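PDB 6RIW: ORF10, which probably catalyses chain-extending 3-oxoacyl-ACP synthesis in polyunsaturated fatty acid production, this chain being the ketosynthase–chain length factor didomain of a longer protein. Local coordinates for residues E2-V7 against L205-L210; N303-V308 against L652-G657; V310-Y315 against F350-N355. All coordinates share one frame; numbering follows the deposited sequence.

How the interactions relate
All three contacts involve the ketosynthase half. Interaction 1 comes first along the chain and lies in the N-terminal part of that half, where strand 4-12 meets helix 198-211. Interactions 2 and 3 share helix 304-318. The start of that helix reaches across to the chain length factor half at 652-657. Its next turns meet 350-355 within the same half. Both segments of interaction 3 lie, in sequence, between 308 and 652. Centres of interactions 2 and 3 are about 17 Å apart, and R313 NH2 and S656 OG, 2.8 Å apart, probably form a hydrogen bond between them. Interaction 1 touches neither; its centre is about 25 and 22 Å from theirs. Helix 304-318 thus contacts both halves.

Interaction 1. Residues E2-V7 against L205-L210; sequences ENIAVV and LACDYL
I4, on strand 4-12, faces C207 on helix 198-211, and their CA atoms stand 6.8 Å apart. This is a close approach of strand to helix, and side chains alone make the contact. No hydrogen bond crosses it.

I4 spreads its branches over two helix residues. Its CG1 lies 3.8 Å from C207 SG. The methyl CG2 touches both C207 SG and L210 CD1. The far methyl, CD1, reaches L210, with CD1 to CD1 at 4.0 Å and L210 CB equally near. The side chain of I4 bends at chi2 (-61°), which carries its CD1 along the helix to L210. On the helix, the first torsion of C207 (chi1 -64°) turns SG to the I4 branches. C207 and L210 are three residues apart, so both can face the strand from one side of the helix.

With an alanine at I4, C207 SG would probably face a gap, and L210 CD1 would lose both of its methyl partners.

L268 of strand 259-270 touches I4 and L210, and I285 of strand 283-292 touches C207. The same helix carries Y209, which packs on helix 668-682 of the chain length factor half. The contact therefore ties the first strand to a helix at the junction of the two halves. The I4 side chain is about 7 Å from the magnesium ion, whose site includes M1 and K286. With three buried residues and only carbon and sulfur meeting, the contact is apolar core packing, held by close fit and without directional bonds.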
ATOM      1  N   GLU A   2     -21.445 -11.338  15.162  1.00 21.35           N
ATOM      2  CA  GLU A   2     -21.952 -10.385  16.145  1.00 22.65           C
ATOM      3  C   GLU A   2     -21.921  -8.940  15.644  1.00 24.39           C
ATOM      4  O   GLU A   2     -20.982  -8.516  14.967  1.00 19.47           O
ATOM      5  CB  GLU A   2     -21.132 -10.495  17.433  1.00 23.36           C
ATOM      6  CG  GLU A   2     -21.640  -9.612  18.535  1.00 26.22           C
ATOM      7  CD  GLU A   2     -20.798  -9.694  19.775  1.00 27.55           C
ATOM      8  OE1 GLU A   2     -19.804 -10.453  19.765  1.00 28.62           O
ATOM      9  OE2 GLU A   2     -21.134  -8.998  20.761  1.00 26.40           O
ATOM     10  N   ASN A   3     -22.967  -8.182  15.989  1.00 22.75           N
ATOM     11  CA  ASN A   3     -22.976  -6.730  15.834  1.00 19.88           C
ATOM     12  C   ASN A   3     -21.667  -6.099  16.300  1.00 21.11           C
ATOM     13  O   ASN A   3     -21.188  -6.380  17.403  1.00 19.06           O
ATOM     14  CB  ASN A   3     -24.115  -6.124  16.658  1.00 21.08           C
ATOM     15  CG  ASN A   3     -25.474  -6.319  16.013  1.00 24.49           C
ATOM     16  OD1 ASN A   3     -25.583  -6.671  14.830  1.00 24.07           O
ATOM     17  ND2 ASN A   3     -26.524  -6.065  16.787  1.00 26.52           N
ATOM     18  N   ILE A   4     -21.116  -5.214  15.470  1.00 18.67           N
ATOM     19  CA  ILE A   4     -19.962  -4.396  15.832  1.00 20.21           C
ATOM     20  C   ILE A   4     -20.447  -2.975  16.079  1.00 17.37           C
ATOM     21  O   ILE A   4     -21.186  -2.416  15.259  1.00 22.13           O
ATOM     22  CB  ILE A   4     -18.880  -4.430  14.732  1.00 19.40           C
ATOM     23  CG1 ILE A   4     -18.404  -5.875  14.511  1.00 17.77           C
ATOM     24  CG2 ILE A   4     -17.723  -3.502  15.112  1.00 17.72           C
ATOM     25  CD1 ILE A   4     -17.779  -6.518  15.767  1.00 18.50           C
ATOM     26  N   ALA A   5     -20.046  -2.398  17.205  1.00 16.17           N
ATOM     27  CA  ALA A   5     -20.389  -1.024  17.554  1.00 18.65           C
ATOM     28  C   ALA A   5     -19.247  -0.100  17.160  1.00 20.81           C
ATOM     29  O   ALA A   5     -18.081  -0.400  17.440  1.00 16.30           O
ATOM     30  CB  ALA A   5     -20.664  -0.888  19.049  1.00 18.94           C
ATOM     31  N   VAL A   6     -19.588   1.006  16.496  1.00 18.35           N
ATOM     32  CA  VAL A   6     -18.672   2.121  16.298  1.00 17.55           C
ATOM     33  C   VAL A   6     -18.751   3.026  17.521  1.00 22.88           C
ATOM     34  O   VAL A   6     -19.801   3.625  17.793  1.00 23.67           O
ATOM     35  CB  VAL A   6     -19.018   2.900  15.020  1.00 21.93           C
ATOM     36  CG1 VAL A   6     -17.954   3.995  14.763  1.00 19.32           C
ATOM     37  CG2 VAL A   6     -19.163   1.946  13.847  1.00 18.87           C
ATOM     38  N   VAL A   7     -17.648   3.138  18.260  1.00 16.57           N
ATOM     39  CA  VAL A   7     -17.661   3.862  19.529  1.00 20.09           C
ATOM     40  C   VAL A   7     -16.800   5.111  19.507  1.00 24.29           C
ATOM     41  O   VAL A   7     -16.734   5.824  20.522  1.00 22.23           O
ATOM     42  CB  VAL A   7     -17.263   2.948  20.700  1.00 20.14           C
ATOM     43  CG1 VAL A   7     -18.197   1.736  20.749  1.00 20.78           C
ATOM     44  CG2 VAL A   7     -15.788   2.482  20.576  1.00 22.25           C
ATOM     45  N   LEU A 205     -12.226  -5.786   7.580  1.00 14.92           N
ATOM     46  CA  LEU A 205     -11.235  -6.698   8.145  1.00 13.66           C
ATOM     47  C   LEU A 205     -11.027  -6.453   9.632  1.00 15.95           C
ATOM     48  O   LEU A 205     -10.704  -7.389  10.378  1.00 16.29           O
ATOM     49  CB  LEU A 205      -9.903  -6.560   7.386  1.00 12.46           C
ATOM     50  CG  LEU A 205      -9.956  -7.001   5.930  1.00 14.70           C
ATOM     51  CD1 LEU A 205      -8.566  -6.829   5.314  1.00 17.14           C
ATOM     52  CD2 LEU A 205     -10.415  -8.449   5.784  1.00 18.70           C
ATOM     53  N   ALA A 206     -11.203  -5.216  10.094  1.00 13.73           N
ATOM     54  CA  ALA A 206     -11.079  -4.974  11.529  1.00 16.94           C
ATOM     55  C   ALA A 206     -12.228  -5.631  12.289  1.00 15.76           C
ATOM     56  O   ALA A 206     -12.017  -6.196  13.373  1.00 16.61           O
ATOM     57  CB  ALA A 206     -11.021  -3.469  11.821  1.00 14.97           C
ATOM     58  N   CYS A 207     -13.445  -5.590  11.724  1.00 15.91           N
ATOM     59  CA  CYS A 207     -14.552  -6.368  12.282  1.00 16.46           C
ATOM     60  C   CYS A 207     -14.214  -7.854  12.340  1.00 18.41           C
ATOM     61  O   CYS A 207     -14.505  -8.521  13.346  1.00 17.63           O
ATOM     62  CB  CYS A 207     -15.839  -6.173  11.469  1.00 13.87           C
ATOM     63  SG  CYS A 207     -16.499  -4.496  11.467  1.00 20.64           S
ATOM     64  N   ASP A 208     -13.608  -8.394  11.271  1.00 16.29           N
ATOM     65  CA  ASP A 208     -13.187  -9.802  11.266  1.00 17.33           C
ATOM     66  C   ASP A 208     -12.250 -10.111  12.423  1.00 16.34           C
ATOM     67  O   ASP A 208     -12.338 -11.183  13.033  1.00 17.41           O
ATOM     68  CB  ASP A 208     -12.465 -10.160   9.963  1.00 18.10           C
ATOM     69  CG  ASP A 208     -13.374 -10.170   8.749  1.00 25.06           C
ATOM     70  OD1 ASP A 208     -14.619 -10.144   8.895  1.00 26.33           O
ATOM     71  OD2 ASP A 208     -12.818 -10.216   7.623  1.00 25.39           O
ATOM     72  N   TYR A 209     -11.296  -9.213  12.704  1.00 16.62           N
ATOM     73  CA  TYR A 209     -10.367  -9.478  13.792  1.00 13.94           C
ATOM     74  C   TYR A 209     -11.089  -9.454  15.139  1.00 16.41           C
ATOM     75  O   TYR A 209     -10.707 -10.194  16.058  1.00 17.94           O
ATOM     76  CB  TYR A 209      -9.201  -8.477  13.774  1.00 14.87           C
ATOM     77  CG  TYR A 209      -8.093  -8.880  12.783  1.00 18.35           C
ATOM     78  CD1 TYR A 209      -8.422  -9.337  11.518  1.00 17.58           C
ATOM     79  CD2 TYR A 209      -6.728  -8.833  13.137  1.00 19.17           C
ATOM     80  CE1 TYR A 209      -7.437  -9.733  10.590  1.00 22.19           C
ATOM     81  CE2 TYR A 209      -5.727  -9.226  12.215  1.00 17.74           C
ATOM     82  CZ  TYR A 209      -6.104  -9.662  10.938  1.00 18.14           C
ATOM     83  OH  TYR A 209      -5.169 -10.061   9.991  1.00 18.20           O
ATOM     84  N   LEU A 210     -12.128  -8.618  15.270  1.00 16.02           N
ATOM     85  CA  LEU A 210     -12.964  -8.665  16.467  1.00 15.45           C
ATOM     86  C   LEU A 210     -13.729  -9.983  16.551  1.00 17.61           C
ATOM     87  O   LEU A 210     -13.868 -10.548  17.638  1.00 18.39           O
ATOM     88  CB  LEU A 210     -13.926  -7.460  16.513  1.00 16.22           C
ATOM     89  CG  LEU A 210     -13.276  -6.084  16.736  1.00 16.99           C
ATOM     90  CD1 LEU A 210     -14.243  -4.917  16.559  1.00 15.79           C
ATOM     91  CD2 LEU A 210     -12.556  -5.964  18.116  1.00 17.26           C
TER

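Interaction 2. Residues N303-V308 against L652-G657; sequences NTKGQV and LWDFSG
The flat carboxylate of D654 meets K305 at one oxygen, OD1, with K305 NZ 3.1 Å away. Two other flat groups make contacts within their own segments. The F655 ring has W653 CB over the centre of one face, 3.4 Å above its plane. The N303 amide uses OD1 to accept from K305 N at 3.0 Å, the donor tilted 34° from the carbonyl plane. This is an N-cap bond: N303 stands just before helix 304-318, and its side chain takes up a backbone N-H of the first turn.

The K305–D654 pair is a salt bridge, but its hydrogen bond is weak. The lysine leaves the helix with CG in the crowded position between the backbone N and the carbonyl carbon (chi1 72°). It then bends at chi3 and chi4 to bring NZ to the carboxylate. The aspartate has left helical geometry. It has a positive phi, and its side chain swings its end toward the lysine.

Both ends of the bridge have further partners. D654 OD1 also accepts from K295 N, its strongest polar partner, and K305 NZ donates to D293 O. The bridge is probably one part of a small polar network. K305 is exposed and D654 partly so, which makes this a surface contact.

It joins the start of helix 304-318, in the ketosynthase half, to the turn after helix 642-653 in the chain length factor half. S656 adds to the join through backbone bonding to N292, on strand 283-292. T304 packs on helix 336-350, and W653 packs on helix 552-567.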
ATOM      1  N   ASN A 303     -17.109  -3.408 -13.159  1.00 26.96           N
ATOM      2  CA  ASN A 303     -17.839  -4.545 -13.711  1.00 29.26           C
ATOM      3  C   ASN A 303     -19.090  -4.742 -12.872  1.00 27.35           C
ATOM      4  O   ASN A 303     -18.999  -4.985 -11.665  1.00 22.99           O
ATOM      5  CB  ASN A 303     -16.970  -5.805 -13.696  1.00 28.30           C
ATOM      6  CG  ASN A 303     -17.540  -6.940 -14.531  1.00 31.60           C
ATOM      7  OD1 ASN A 303     -18.756  -7.092 -14.654  1.00 29.40           O
ATOM      8  ND2 ASN A 303     -16.649  -7.765 -15.093  1.00 32.54           N
ATOM      9  N   THR A 304     -20.260  -4.637 -13.502  1.00 22.35           N
ATOM     10  CA  THR A 304     -21.483  -4.750 -12.719  1.00 22.50           C
ATOM     11  C   THR A 304     -21.604  -6.119 -12.041  1.00 23.32           C
ATOM     12  O   THR A 304     -22.205  -6.217 -10.967  1.00 22.80           O
ATOM     13  CB  THR A 304     -22.707  -4.457 -13.599  1.00 26.67           C
ATOM     14  OG1 THR A 304     -23.892  -4.437 -12.783  1.00 27.89           O
ATOM     15  CG2 THR A 304     -22.848  -5.501 -14.705  1.00 27.87           C
ATOM     16  N   LYS A 305     -21.005  -7.172 -12.609  1.00 23.34           N
ATOM     17  CA  LYS A 305     -21.161  -8.499 -12.001  1.00 27.35           C
ATOM     18  C   LYS A 305     -20.536  -8.555 -10.608  1.00 26.39           C
ATOM     19  O   LYS A 305     -21.113  -9.148  -9.688  1.00 25.71           O
ATOM     20  CB  LYS A 305     -20.570  -9.594 -12.898  1.00 29.44           C
ATOM     21  CG  LYS A 305     -19.040  -9.624 -12.977  1.00 39.06           C
ATOM     22  CD  LYS A 305     -18.506 -10.502 -14.122  1.00 37.86           C
ATOM     23  CE  LYS A 305     -18.160 -11.896 -13.662  1.00 39.29           C
ATOM     24  NZ  LYS A 305     -16.697 -11.995 -13.339  1.00 36.47           N
ATOM     25  N   GLY A 306     -19.364  -7.937 -10.425  1.00 27.25           N
ATOM     26  CA  GLY A 306     -18.750  -7.930  -9.108  1.00 24.96           C
ATOM     27  C   GLY A 306     -19.504  -7.077  -8.112  1.00 21.01           C
ATOM     28  O   GLY A 306     -19.503  -7.371  -6.910  1.00 22.88           O
ATOM     29  N   GLN A 307     -20.145  -6.000  -8.584  1.00 19.92           N
ATOM     30  CA  GLN A 307     -20.900  -5.137  -7.681  1.00 20.64           C
ATOM     31  C   GLN A 307     -22.165  -5.816  -7.182  1.00 22.00           C
ATOM     32  O   GLN A 307     -22.478  -5.750  -5.990  1.00 18.85           O
ATOM     33  CB  GLN A 307     -21.235  -3.819  -8.378  1.00 20.50           C
ATOM     34  CG  GLN A 307     -19.960  -3.085  -8.863  1.00 21.42           C
ATOM     35  CD  GLN A 307     -20.269  -1.763  -9.541  1.00 27.45           C
ATOM     36  OE1 GLN A 307     -21.439  -1.452  -9.812  1.00 25.87           O
ATOM     37  NE2 GLN A 307     -19.220  -0.979  -9.838  1.00 22.56           N
ATOM     38  N   VAL A 308     -22.941  -6.425  -8.080  1.00 22.89           N
ATOM     39  CA  VAL A 308     -24.089  -7.201  -7.620  1.00 21.03           C
ATOM     40  C   VAL A 308     -23.633  -8.288  -6.648  1.00 20.97           C
ATOM     41  O   VAL A 308     -24.248  -8.499  -5.598  1.00 21.68           O
ATOM     42  CB  VAL A 308     -24.853  -7.791  -8.826  1.00 23.61           C
ATOM     43  CG1 VAL A 308     -25.917  -8.799  -8.358  1.00 27.87           C
ATOM     44  CG2 VAL A 308     -25.485  -6.668  -9.658  1.00 23.30           C
ATOM     45  N   LEU A 652      -7.074 -12.417 -14.370  1.00 19.27           N
ATOM     46  CA  LEU A 652      -6.595 -13.531 -15.187  1.00 22.06           C
ATOM     47  C   LEU A 652      -7.301 -14.833 -14.830  1.00 23.62           C
ATOM     48  O   LEU A 652      -7.631 -15.638 -15.715  1.00 23.95           O
ATOM     49  CB  LEU A 652      -5.083 -13.693 -15.020  1.00 22.42           C
ATOM     50  CG  LEU A 652      -4.436 -14.895 -15.721  1.00 22.54           C
ATOM     51  CD1 LEU A 652      -4.567 -14.752 -17.242  1.00 29.84           C
ATOM     52  CD2 LEU A 652      -2.963 -15.067 -15.317  1.00 22.48           C
ATOM     53  N   TRP A 653      -7.546 -15.062 -13.544  1.00 19.10           N
ATOM     54  CA  TRP A 653      -8.125 -16.313 -13.070  1.00 20.88           C
ATOM     55  C   TRP A 653      -9.619 -16.209 -12.804  1.00 18.08           C
ATOM     56  O   TRP A 653     -10.230 -17.199 -12.383  1.00 20.18           O
ATOM     57  CB  TRP A 653      -7.399 -16.777 -11.798  1.00 17.67           C
ATOM     58  CG  TRP A 653      -6.027 -17.343 -12.057  1.00 19.46           C
ATOM     59  CD1 TRP A 653      -4.878 -16.643 -12.333  1.00 18.20           C
ATOM     60  CD2 TRP A 653      -5.664 -18.725 -12.080  1.00 21.91           C
ATOM     61  NE1 TRP A 653      -3.827 -17.508 -12.518  1.00 19.27           N
ATOM     62  CE2 TRP A 653      -4.282 -18.792 -12.368  1.00 21.37           C
ATOM     63  CE3 TRP A 653      -6.371 -19.918 -11.869  1.00 21.87           C
ATOM     64  CZ2 TRP A 653      -3.594 -20.005 -12.451  1.00 19.35           C
ATOM     65  CZ3 TRP A 653      -5.691 -21.117 -11.962  1.00 20.28           C
ATOM     66  CH2 TRP A 653      -4.316 -21.154 -12.239  1.00 21.92           C
ATOM     67  N   ASP A 654     -10.216 -15.033 -13.025  1.00 17.59           N
ATOM     68  CA  ASP A 654     -11.614 -14.765 -12.683  1.00 19.57           C
ATOM     69  C   ASP A 654     -11.913 -15.107 -11.219  1.00 22.23           C
ATOM     70  O   ASP A 654     -12.921 -15.743 -10.903  1.00 20.26           O
ATOM     71  CB  ASP A 654     -12.555 -15.517 -13.641  1.00 23.53           C
ATOM     72  CG  ASP A 654     -13.978 -14.970 -13.637  1.00 28.79           C
ATOM     73  OD1 ASP A 654     -14.191 -13.760 -13.323  1.00 26.61           O
ATOM     74  OD2 ASP A 654     -14.896 -15.776 -13.947  1.00 25.79           O
ATOM     75  N   PHE A 655     -11.040 -14.676 -10.304  1.00 17.65           N
ATOM     76  CA  PHE A 655     -11.282 -14.902  -8.883  1.00 16.71           C
ATOM     77  C   PHE A 655     -12.203 -13.824  -8.338  1.00 20.03           C
ATOM     78  O   PHE A 655     -12.169 -12.679  -8.791  1.00 22.50           O
ATOM     79  CB  PHE A 655      -9.963 -14.876  -8.092  1.00 16.46           C
ATOM     80  CG  PHE A 655      -9.085 -16.088  -8.301  1.00 18.82           C
ATOM     81  CD1 PHE A 655      -9.637 -17.329  -8.589  1.00 16.63           C
ATOM     82  CD2 PHE A 655      -7.702 -15.980  -8.174  1.00 17.55           C
ATOM     83  CE1 PHE A 655      -8.803 -18.461  -8.759  1.00 16.42           C
ATOM     84  CE2 PHE A 655      -6.870 -17.088  -8.340  1.00 18.57           C
ATOM     85  CZ  PHE A 655      -7.426 -18.336  -8.632  1.00 17.07           C
ATOM     86  N   SER A 656     -12.989 -14.182  -7.316  1.00 18.67           N
ATOM     87  CA  SER A 656     -13.939 -13.254  -6.718  1.00 20.12           C
ATOM     88  C   SER A 656     -13.646 -12.897  -5.260  1.00 18.83           C
ATOM     89  O   SER A 656     -14.410 -12.122  -4.667  1.00 18.43           O
ATOM     90  CB  SER A 656     -15.372 -13.818  -6.808  1.00 19.62           C
ATOM     91  OG  SER A 656     -15.498 -15.039  -6.079  1.00 19.93           O
ATOM     92  N   GLY A 657     -12.590 -13.439  -4.652  1.00 18.35           N
ATOM     93  CA  GLY A 657     -12.239 -13.044  -3.296  1.00 17.48           C
ATOM     94  C   GLY A 657     -11.566 -11.686  -3.262  1.00 17.26           C
ATOM     95  O   GLY A 657     -11.287 -11.061  -4.291  1.00 17.53           O
TER

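Interaction 3. Residues V310-Y315 against F350-N355; sequences VYERAY and FSRVNN
Y315, on helix 304-318, meets F350 at the end of helix 336-350, which closes in a Schellman motif. N354, of positive phi, is its C-prime residue. The motif's two bonds run from N355 N to F350 O, at 3.1 Å, and from N354 N to S351 O, at 3.2 Å. The contact joins these two helix regions in the C-terminal part of the ketosynthase half, a thiolase-like fold.

The buried side is aromatic. Y315 OH comes to the edge of the F350 ring, 4.0 Å from CZ, and the two side chains cross at about a right angle. That hydroxyl is hydrogen-bonded to H446 NE2, which helps fix where the tyrosine ring ends.

The outer side is polar and wetter. R352 is extended from CG to NE, so its guanidinium reaches across to the E312 carboxylate of the helix. The two planes are 31° apart. Only one carboxylate oxygen, OE2, takes part in the salt bridge. A water links the same OE2 to R352 NH2, closing a small ring of bonds. R352 NH1 donates to the anti lone pair of E312 OE2 at 2.8 Å, almost straight, with an angle of 176°.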
ATOM      1  N   VAL A 310     -21.088  -8.346  -4.536  1.00 20.46           N
ATOM      2  CA  VAL A 310     -20.779  -7.878  -3.183  1.00 19.40           C
ATOM      3  C   VAL A 310     -22.057  -7.500  -2.430  1.00 20.58           C
ATOM      4  O   VAL A 310     -22.137  -7.681  -1.208  1.00 18.78           O
ATOM      5  CB  VAL A 310     -19.749  -6.724  -3.204  1.00 22.76           C
ATOM      6  CG1 VAL A 310     -20.402  -5.375  -3.484  1.00 22.84           C
ATOM      7  CG2 VAL A 310     -19.003  -6.676  -1.881  1.00 18.76           C
ATOM      8  N   TYR A 311     -23.083  -7.002  -3.134  1.00 20.10           N
ATOM      9  CA  TYR A 311     -24.371  -6.755  -2.484  1.00 19.84           C
ATOM     10  C   TYR A 311     -24.953  -8.050  -1.933  1.00 19.58           C
ATOM     11  O   TYR A 311     -25.411  -8.099  -0.790  1.00 18.14           O
ATOM     12  CB  TYR A 311     -25.381  -6.140  -3.458  1.00 22.17           C
ATOM     13  CG  TYR A 311     -25.043  -4.796  -4.031  1.00 22.24           C
ATOM     14  CD1 TYR A 311     -24.404  -3.819  -3.279  1.00 23.55           C
ATOM     15  CD2 TYR A 311     -25.390  -4.498  -5.335  1.00 23.57           C
ATOM     16  CE1 TYR A 311     -24.110  -2.576  -3.830  1.00 25.32           C
ATOM     17  CE2 TYR A 311     -25.121  -3.281  -5.885  1.00 23.91           C
ATOM     18  CZ  TYR A 311     -24.481  -2.318  -5.140  1.00 26.58           C
ATOM     19  OH  TYR A 311     -24.200  -1.116  -5.737  1.00 25.57           O
ATOM     20  N   GLU A 312     -24.986  -9.095  -2.762  1.00 20.25           N
ATOM     21  CA  GLU A 312     -25.528 -10.374  -2.323  1.00 22.38           C
ATOM     22  C   GLU A 312     -24.790 -10.873  -1.092  1.00 22.01           C
ATOM     23  O   GLU A 312     -25.413 -11.225  -0.084  1.00 20.95           O
ATOM     24  CB  GLU A 312     -25.445 -11.400  -3.454  1.00 23.73           C
ATOM     25  CG  GLU A 312     -26.334 -11.059  -4.633  1.00 24.44           C
ATOM     26  CD  GLU A 312     -26.006 -11.858  -5.876  1.00 31.15           C
ATOM     27  OE1 GLU A 312     -24.951 -12.525  -5.898  1.00 29.76           O
ATOM     28  OE2 GLU A 312     -26.811 -11.820  -6.837  1.00 34.24           O
ATOM     29  N   ARG A 313     -23.450 -10.843  -1.137  1.00 20.85           N
ATOM     30  CA  ARG A 313     -22.648 -11.334  -0.020  1.00 21.39           C
ATOM     31  C   ARG A 313     -22.843 -10.488   1.226  1.00 20.25           C
ATOM     32  O   ARG A 313     -22.806 -11.021   2.336  1.00 20.44           O
ATOM     33  CB  ARG A 313     -21.157 -11.369  -0.410  1.00 18.88           C
ATOM     34  CG  ARG A 313     -20.794 -12.421  -1.434  1.00 22.40           C
ATOM     35  CD  ARG A 313     -19.288 -12.380  -1.727  1.00 20.62           C
ATOM     36  NE  ARG A 313     -18.834 -13.481  -2.567  1.00 23.42           N
ATOM     37  CZ  ARG A 313     -17.647 -13.496  -3.172  1.00 23.60           C
ATOM     38  NH1 ARG A 313     -16.816 -12.465  -3.014  1.00 22.70           N
ATOM     39  NH2 ARG A 313     -17.290 -14.524  -3.927  1.00 20.40           N
ATOM     40  N   ALA A 314     -23.071  -9.177   1.071  1.00 17.31           N
ATOM     41  CA  ALA A 314     -23.163  -8.296   2.231  1.00 17.88           C
ATOM     42  C   ALA A 314     -24.465  -8.495   2.994  1.00 21.76           C
ATOM     43  O   ALA A 314     -24.467  -8.545   4.232  1.00 20.74           O
ATOM     44  CB  ALA A 314     -23.036  -6.829   1.800  1.00 21.68           C
ATOM     45  N   TYR A 315     -25.592  -8.563   2.281  1.00 21.89           N
ATOM     46  CA  TYR A 315     -26.864  -8.709   2.990  1.00 22.04           C
ATOM     47  C   TYR A 315     -27.028 -10.115   3.546  1.00 23.45           C
ATOM     48  O   TYR A 315     -27.631 -10.288   4.609  1.00 22.84           O
ATOM     49  CB  TYR A 315     -28.025  -8.282   2.076  1.00 22.22           C
ATOM     50  CG  TYR A 315     -27.969  -6.783   1.955  1.00 22.93           C
ATOM     51  CD1 TYR A 315     -28.452  -5.971   2.985  1.00 25.01           C
ATOM     52  CD2 TYR A 315     -27.319  -6.174   0.884  1.00 23.20           C
ATOM     53  CE1 TYR A 315     -28.338  -4.598   2.926  1.00 24.44           C
ATOM     54  CE2 TYR A 315     -27.204  -4.793   0.809  1.00 22.60           C
ATOM     55  CZ  TYR A 315     -27.708  -4.012   1.834  1.00 24.37           C
ATOM     56  OH  TYR A 315     -27.577  -2.640   1.769  1.00 24.05           O
ATOM     57  N   PHE A 350     -31.646  -4.353  -6.088  1.00 25.79           N
ATOM     58  CA  PHE A 350     -32.762  -3.946  -5.237  1.00 26.47           C
ATOM     59  C   PHE A 350     -34.122  -4.098  -5.915  1.00 30.38           C
ATOM     60  O   PHE A 350     -35.144  -4.164  -5.217  1.00 30.72           O
ATOM     61  CB  PHE A 350     -32.564  -2.513  -4.755  1.00 26.04           C
ATOM     62  CG  PHE A 350     -31.509  -2.397  -3.693  1.00 28.45           C
ATOM     63  CD1 PHE A 350     -31.791  -2.760  -2.388  1.00 28.24           C
ATOM     64  CD2 PHE A 350     -30.227  -1.973  -4.016  1.00 29.39           C
ATOM     65  CE1 PHE A 350     -30.828  -2.665  -1.407  1.00 31.37           C
ATOM     66  CE2 PHE A 350     -29.247  -1.895  -3.040  1.00 26.33           C
ATOM     67  CZ  PHE A 350     -29.548  -2.239  -1.737  1.00 27.86           C
ATOM     68  N   SER A 351     -34.168  -4.180  -7.242  1.00 29.69           N
ATOM     69  CA  SER A 351     -35.452  -4.453  -7.880  1.00 29.15           C
ATOM     70  C   SER A 351     -35.969  -5.851  -7.547  1.00 33.78           C
ATOM     71  O   SER A 351     -37.182  -6.079  -7.623  1.00 32.16           O
ATOM     72  CB  SER A 351     -35.347  -4.241  -9.392  1.00 30.33           C
ATOM     73  OG  SER A 351     -34.580  -5.244 -10.016  1.00 29.22           O
ATOM     74  N   ARG A 352     -35.087  -6.771  -7.129  1.00 30.71           N
ATOM     75  CA  ARG A 352     -35.518  -8.112  -6.730  1.00 32.90           C
ATOM     76  C   ARG A 352     -36.445  -8.081  -5.524  1.00 33.38           C
ATOM     77  O   ARG A 352     -37.222  -9.023  -5.314  1.00 35.61           O
ATOM     78  CB  ARG A 352     -34.304  -8.992  -6.403  1.00 30.01           C
ATOM     79  CG  ARG A 352     -33.368  -9.226  -7.557  1.00 29.76           C
ATOM     80  CD  ARG A 352     -32.042  -9.845  -7.095  1.00 31.70           C
ATOM     81  NE  ARG A 352     -31.140 -10.019  -8.231  1.00 28.53           N
ATOM     82  CZ  ARG A 352     -29.891 -10.466  -8.147  1.00 31.83           C
ATOM     83  NH1 ARG A 352     -29.377 -10.797  -6.965  1.00 30.44           N
ATOM     84  NH2 ARG A 352     -29.167 -10.594  -9.247  1.00 27.76           N
ATOM     85  N   VAL A 353     -36.350  -7.044  -4.695  1.00 31.18           N
ATOM     86  CA  VAL A 353     -37.193  -6.888  -3.523  1.00 32.07           C
ATOM     87  C   VAL A 353     -38.076  -5.657  -3.629  1.00 33.13           C
ATOM     88  O   VAL A 353     -38.737  -5.290  -2.660  1.00 37.80           O
ATOM     89  CB  VAL A 353     -36.355  -6.849  -2.231  1.00 35.03           C
ATOM     90  CG1 VAL A 353     -35.696  -8.209  -1.985  1.00 34.55           C
ATOM     91  CG2 VAL A 353     -35.306  -5.729  -2.301  1.00 31.30           C
ATOM     92  N   ASN A 354     -38.083  -5.005  -4.788  1.00 32.72           N
ATOM     93  CA  ASN A 354     -38.909  -3.826  -5.040  1.00 36.65           C
ATOM     94  C   ASN A 354     -38.636  -2.706  -4.042  1.00 37.27           C
ATOM     95  O   ASN A 354     -39.557  -2.047  -3.553  1.00 32.14           O
ATOM     96  CB  ASN A 354     -40.390  -4.189  -5.057  1.00 40.80           C
ATOM     97  CG  ASN A 354     -40.943  -4.195  -6.446  1.00 47.48           C
ATOM     98  OD1 ASN A 354     -40.893  -3.177  -7.147  1.00 46.57           O
ATOM     99  ND2 ASN A 354     -41.446  -5.349  -6.879  1.00 49.45           N
ATOM    100  N   ASN A 355     -37.359  -2.464  -3.759  1.00 31.54           N
ATOM    101  CA  ASN A 355     -36.955  -1.379  -2.884  1.00 32.83           C
ATOM    102  C   ASN A 355     -36.226  -0.304  -3.686  1.00 29.22           C
ATOM    103  O   ASN A 355     -35.477  -0.602  -4.622  1.00 29.71           O
ATOM    104  CB  ASN A 355     -36.077  -1.915  -1.750  1.00 32.51           C
ATOM    105  CG  ASN A 355     -35.751  -0.861  -0.707  1.00 33.40           C
ATOM    106  OD1 ASN A 355     -36.409   0.181  -0.622  1.00 32.18           O
ATOM    107  ND2 ASN A 355     -34.723  -1.132   0.097  1.00 27.64           N
TER
HETATM  108  O   HOH W   1     -26.704 -11.986  -9.514  1.00 34.18           O